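PDB 2Q00: Orf c02003 protein from Sulfolobus solfataricus P2, which is of unknown function but belongs to the archaeal PaREP1/PaREP8 family and folds as a compact, all-helical protein. Local coordinates for residues I3-S6 and A7-Y10; S85-T88 and L89-E92. All coordinates share one frame; numbering follows the deposited sequence.

How the interactions relate
Both contacts are local, each within one continuous piece of chain, and both belong to the same all-helical fold. Interaction 1 is a surface contact at the start of helix 6-19. Interaction 2 is partly buried and sits within helix 79-95. Their centres lie about 20 Å apart, on opposite sides of the chain's centre, and they do not touch. Each nevertheless packs against the same two helices, 23-45 and 101-122. The chemistry follows the place. Both have i to i+4 backbone bonds. To these interaction 1 adds a side-chain cap at the helix start, and interaction 2 an aromatic pair and a CH-pi contact on one flank.

Interaction 1: residues I3-S6 and A7-Y10; sequences ISTS and AEVY
Thr5 and Glu8 form a capping box at the start of helix 6-19. Thr5 is the N-cap residue. Thr5 OG1 accepts from Glu8 N at 3.1 Å, with an N-H...O angle of 165°. Glu8 returns the grip: Glu8 OE1 takes Thr5 N at 2.8 Å. Thr5 OG1 also donates to Glu8 OE1, at 2.8 Å. One carboxylate oxygen therefore holds two donors of the same residue, both on its anti side and both somewhat out of the carboxylate plane. Thr5 OG1 sits between its own backbone N and carbonyl carbon (chi1 57°), which turns it to the first helical turn. The Glu8 chain leaves on the side of its backbone N and runs extended beyond CG, crossing the Thr5 side chain at a slant. With an alanine in place of Glu8, Thr5 N and the Thr5 hydroxyl proton would probably lose their shared acceptor, while the backbone N-H bond to Thr5 OG1 could remain.

The backbone takes up the helix directly behind this cap. Val9 N bonds to Thr5 O, and Tyr10 N bonds to Ser6 O at 3.1 Å. Ser6 OG turns to another partner, Glu36 of helix 23-45. Tyr10 packs on that helix too, against Lys32, Ala33 and Glu36. Thr5 and Glu8 touch Val119 of helix 101-122, so the cap is seated against the end of that helix. Ser4 lies at the outer margin. Ser4 CB meets Val9 CG2 at 4.0 Å, and the same Val9 methyl reaches Thr5 O at 3.2 Å.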
ATOM      1  N   ILE A   3      -5.161 -10.249 -15.559  1.00 66.35           N
ATOM      2  CA  ILE A   3      -4.957  -8.835 -15.845  1.00 63.20           C
ATOM      3  C   ILE A   3      -4.501  -8.197 -14.540  1.00 59.08           C
ATOM      4  O   ILE A   3      -5.115  -8.402 -13.491  1.00 57.78           O
ATOM      5  CB  ILE A   3      -6.257  -8.161 -16.346  1.00 63.35           C
ATOM      6  CG1 ILE A   3      -5.987  -6.698 -16.683  1.00 61.83           C
ATOM      7  CG2 ILE A   3      -7.343  -8.261 -15.291  1.00 63.56           C
ATOM      8  CD1 ILE A   3      -7.146  -6.004 -17.349  1.00 64.64           C
ATOM      9  N   SER A   4      -3.413  -7.442 -14.611  1.00 52.52           N
ATOM     10  CA  SER A   4      -2.854  -6.801 -13.431  1.00 50.00           C
ATOM     11  C   SER A   4      -3.829  -5.896 -12.684  1.00 46.90           C
ATOM     12  O   SER A   4      -4.703  -5.256 -13.263  1.00 43.85           O
ATOM     13  CB  SER A   4      -1.599  -6.012 -13.812  1.00 49.48           C
ATOM     14  OG  SER A   4      -0.659  -6.863 -14.459  1.00 55.48           O
ATOM     15  N   THR A   5      -3.672  -5.865 -11.371  1.00 47.27           N
ATOM     16  CA  THR A   5      -4.510  -5.042 -10.523  1.00 44.34           C
ATOM     17  C   THR A   5      -3.853  -3.680 -10.490  1.00 41.72           C
ATOM     18  O   THR A   5      -2.701  -3.537 -10.901  1.00 44.39           O
ATOM     19  CB  THR A   5      -4.559  -5.621  -9.105  1.00 46.57           C
ATOM     20  OG1 THR A   5      -3.227  -5.731  -8.585  1.00 44.79           O
ATOM     21  CG2 THR A   5      -5.189  -7.009  -9.129  1.00 45.18           C
ATOM     22  N   SER A   6      -4.578  -2.668 -10.037  1.00 39.44           N
ATOM     23  CA  SER A   6      -3.985  -1.340  -9.937  1.00 39.46           C
ATOM     24  C   SER A   6      -2.823  -1.404  -8.926  1.00 38.43           C
ATOM     25  O   SER A   6      -1.814  -0.715  -9.067  1.00 39.26           O
ATOM     26  CB  SER A   6      -5.035  -0.344  -9.458  1.00 39.45           C
ATOM     27  OG  SER A   6      -5.622  -0.782  -8.248  1.00 37.43           O
ATOM     28  N   ALA A   7      -2.976  -2.254  -7.916  1.00 39.22           N
ATOM     29  CA  ALA A   7      -1.949  -2.427  -6.885  1.00 41.91           C
ATOM     30  C   ALA A   7      -0.642  -2.908  -7.522  1.00 41.35           C
ATOM     31  O   ALA A   7       0.423  -2.310  -7.312  1.00 42.49           O
ATOM     32  CB  ALA A   7      -2.422  -3.427  -5.844  1.00 39.71           C
ATOM     33  N   GLU A   8      -0.739  -3.973  -8.317  1.00 40.07           N
ATOM     34  CA  GLU A   8       0.423  -4.541  -8.998  1.00 39.11           C
ATOM     35  C   GLU A   8       1.114  -3.561  -9.927  1.00 41.09           C
ATOM     36  O   GLU A   8       2.345  -3.566 -10.047  1.00 47.69           O
ATOM     37  CB  GLU A   8       0.011  -5.783  -9.779  1.00 37.73           C
ATOM     38  CG  GLU A   8      -0.394  -6.937  -8.891  1.00 44.22           C
ATOM     39  CD  GLU A   8      -1.057  -8.073  -9.653  1.00 54.80           C
ATOM     40  OE1 GLU A   8      -2.205  -7.884 -10.122  1.00 60.50           O
ATOM     41  OE2 GLU A   8      -0.432  -9.152  -9.779  1.00 59.13           O
ATOM     42  N   VAL A   9       0.328  -2.710 -10.573  1.00 40.63           N
ATOM     43  CA  VAL A   9       0.874  -1.728 -11.504  1.00 42.89           C
ATOM     44  C   VAL A   9       1.676  -0.635 -10.801  1.00 42.50           C
ATOM     45  O   VAL A   9       2.763  -0.260 -11.257  1.00 44.75           O
ATOM     46  CB  VAL A   9      -0.236  -1.070 -12.342  1.00 44.47           C
ATOM     47  CG1 VAL A   9       0.365  -0.023 -13.243  1.00 40.66           C
ATOM     48  CG2 VAL A   9      -0.944  -2.123 -13.173  1.00 44.34           C
ATOM     49  N   TYR A  10       1.135  -0.106  -9.708  1.00 41.99           N
ATOM     50  CA  TYR A  10       1.855   0.914  -8.952  1.00 41.61           C
ATOM     51  C   TYR A  10       3.175   0.352  -8.448  1.00 37.63           C
ATOM     52  O   TYR A  10       4.189   1.027  -8.493  1.00 38.60           O
ATOM     53  CB  TYR A  10       1.009   1.416  -7.776  1.00 41.17           C
ATOM     54  CG  TYR A  10       0.038   2.490  -8.175  1.00 39.38           C
ATOM     55  CD1 TYR A  10       0.490   3.669  -8.783  1.00 33.80           C
ATOM     56  CD2 TYR A  10      -1.324   2.358  -7.915  1.00 37.75           C
ATOM     57  CE1 TYR A  10      -0.393   4.690  -9.103  1.00 32.26           C
ATOM     58  CE2 TYR A  10      -2.218   3.374  -8.240  1.00 32.14           C
ATOM     59  CZ  TYR A  10      -1.748   4.540  -8.822  1.00 37.79           C
ATOM     60  OH  TYR A  10      -2.619   5.586  -9.037  1.00 42.65           O
TER

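Interaction 2: residues S85-T88 and L89-E92; sequences SAWT and LHVE
Trp87, His90 and Val91 form a local aromatic and methyl contact on one flank of helix 79-95 in this all-helical fold, at i to i+3 and i to i+4 spacing. The aromatic contact is an offset edge-to-face pair. His90 turns its edge toward the face of the six-membered ring of Trp87. The planes stand at 70° and the centroids are 5.3 Å apart. The nearest atoms are His90 ND1 and Trp87 CZ3, at 3.5 Å. Both residues place CG opposite the backbone N (chi1 -174° for Trp87 and -173° for His90), which brings indole and imidazole together on the same flank. Other rings extend the cluster: Tyr31 stacks on His90, Phe66 meets Trp87 edge-to-face, and His95 also meets His90.

The apolar contact is a CH-pi interaction. Val91 CG2 lies over one face of the indole, 3.9 Å from the centroid of the five-membered ring of Trp87. It is offset toward the rim and comes closest to Trp87 CE2.

The backbone bonds follow the helical i to i+4 pattern. Leu89 N bonds to Ser85 O at 2.9 Å and His90 N to Ala86 O. Val91 N reaches Trp87 O at 2.8 Å, nearly in line with the carbonyl bond. The turn at 89-92 is itself a wider, pi-type one.

Toward the rest of the fold, Leu89 touches Cys27 of helix 23-45, and Leu107 and Val111 of helix 101-122. Ser85 OG hydrogen-bonds Asp110 OD2 of helix 101-122. Within helix 79-95, Thr88 and Glu92 run side by side at i to i+4 spacing, with Thr88 CG2 at 3.9 Å from Glu92 OE2.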
ATOM      1  N   SER A  85       4.402   0.609   7.292  1.00 46.25           N
ATOM      2  CA  SER A  85       5.548   0.767   6.391  1.00 45.90           C
ATOM      3  C   SER A  85       5.163   1.624   5.181  1.00 47.44           C
ATOM      4  O   SER A  85       5.934   2.490   4.728  1.00 45.69           O
ATOM      5  CB  SER A  85       6.018  -0.589   5.882  1.00 47.06           C
ATOM      6  OG  SER A  85       6.361  -1.433   6.952  1.00 46.22           O
ATOM      7  N   ALA A  86       3.973   1.364   4.647  1.00 44.41           N
ATOM      8  CA  ALA A  86       3.495   2.116   3.505  1.00 42.51           C
ATOM      9  C   ALA A  86       3.406   3.588   3.923  1.00 44.85           C
ATOM     10  O   ALA A  86       3.853   4.487   3.196  1.00 44.54           O
ATOM     11  CB  ALA A  86       2.100   1.584   3.055  1.00 37.24           C
ATOM     12  N   TRP A  87       2.839   3.827   5.105  1.00 43.23           N
ATOM     13  CA  TRP A  87       2.683   5.186   5.616  1.00 42.79           C
ATOM     14  C   TRP A  87       4.045   5.853   5.750  1.00 42.41           C
ATOM     15  O   TRP A  87       4.216   7.005   5.350  1.00 41.47           O
ATOM     16  CB  TRP A  87       1.950   5.151   6.971  1.00 46.49           C
ATOM     17  CG  TRP A  87       1.600   6.511   7.532  1.00 53.55           C
ATOM     18  CD1 TRP A  87       2.104   7.089   8.671  1.00 55.42           C
ATOM     19  CD2 TRP A  87       0.714   7.480   6.955  1.00 56.55           C
ATOM     20  NE1 TRP A  87       1.592   8.359   8.828  1.00 52.08           N
ATOM     21  CE2 TRP A  87       0.738   8.625   7.790  1.00 56.32           C
ATOM     22  CE3 TRP A  87      -0.093   7.499   5.812  1.00 52.61           C
ATOM     23  CZ2 TRP A  87      -0.015   9.772   7.513  1.00 56.23           C
ATOM     24  CZ3 TRP A  87      -0.838   8.640   5.538  1.00 55.29           C
ATOM     25  CH2 TRP A  87      -0.793   9.762   6.383  1.00 56.94           C
ATOM     26  N   THR A  88       5.018   5.118   6.289  1.00 42.70           N
ATOM     27  CA  THR A  88       6.378   5.646   6.473  1.00 45.24           C
ATOM     28  C   THR A  88       6.966   6.065   5.141  1.00 45.12           C
ATOM     29  O   THR A  88       7.609   7.116   5.022  1.00 45.40           O
ATOM     30  CB  THR A  88       7.339   4.610   7.060  1.00 44.87           C
ATOM     31  OG1 THR A  88       6.836   4.128   8.311  1.00 46.34           O
ATOM     32  CG2 THR A  88       8.713   5.238   7.255  1.00 41.63           C
ATOM     33  N   LEU A  89       6.768   5.218   4.140  1.00 46.78           N
ATOM     34  CA  LEU A  89       7.255   5.518   2.810  1.00 44.44           C
ATOM     35  C   LEU A  89       6.602   6.820   2.361  1.00 46.83           C
ATOM     36  O   LEU A  89       7.261   7.694   1.800  1.00 46.86           O
ATOM     37  CB  LEU A  89       6.892   4.379   1.837  1.00 44.81           C
ATOM     38  CG  LEU A  89       7.825   3.167   1.864  1.00 39.58           C
ATOM     39  CD1 LEU A  89       7.271   2.017   1.064  1.00 36.95           C
ATOM     40  CD2 LEU A  89       9.166   3.608   1.312  1.00 40.25           C
ATOM     41  N   HIS A  90       5.305   6.942   2.628  1.00 46.68           N
ATOM     42  CA  HIS A  90       4.548   8.120   2.235  1.00 49.38           C
ATOM     43  C   HIS A  90       5.062   9.410   2.872  1.00 51.28           C
ATOM     44  O   HIS A  90       5.436  10.355   2.169  1.00 49.83           O
ATOM     45  CB  HIS A  90       3.072   7.933   2.597  1.00 47.91           C
ATOM     46  CG  HIS A  90       2.180   9.018   2.078  1.00 53.40           C
ATOM     47  ND1 HIS A  90       1.002   9.374   2.699  1.00 60.29           N
ATOM     48  CD2 HIS A  90       2.286   9.812   0.985  1.00 49.15           C
ATOM     49  CE1 HIS A  90       0.420  10.343   2.013  1.00 51.80           C
ATOM     50  NE2 HIS A  90       1.179  10.626   0.968  1.00 53.10           N
ATOM     51  N   VAL A  91       5.071   9.453   4.202  1.00 53.44           N
ATOM     52  CA  VAL A  91       5.521  10.642   4.925  1.00 56.59           C
ATOM     53  C   VAL A  91       7.021  10.918   4.813  1.00 58.68           C
ATOM     54  O   VAL A  91       7.447  11.797   4.064  1.00 62.99           O
ATOM     55  CB  VAL A  91       5.153  10.549   6.417  1.00 56.65           C
ATOM     56  CG1 VAL A  91       5.670  11.769   7.152  1.00 57.25           C
ATOM     57  CG2 VAL A  91       3.648  10.438   6.567  1.00 51.77           C
ATOM     58  N   GLU A  92       7.817  10.164   5.559  1.00 60.74           N
ATOM     59  CA  GLU A  92       9.270  10.323   5.559  1.00 61.29           C
ATOM     60  C   GLU A  92       9.930  10.180   4.192  1.00 61.58           C
ATOM     61  O   GLU A  92      11.001  10.737   3.953  1.00 59.26           O
ATOM     62  CB  GLU A  92       9.889   9.315   6.523  1.00 59.15           C
ATOM     63  CG  GLU A  92       9.630   9.650   7.975  1.00 62.19           C
ATOM     64  CD  GLU A  92      10.076   8.554   8.908  1.00 66.54           C
ATOM     65  OE1 GLU A  92      11.220   8.075   8.751  1.00 61.02           O
ATOM     66  OE2 GLU A  92       9.283   8.177   9.799  1.00 72.87           O
TER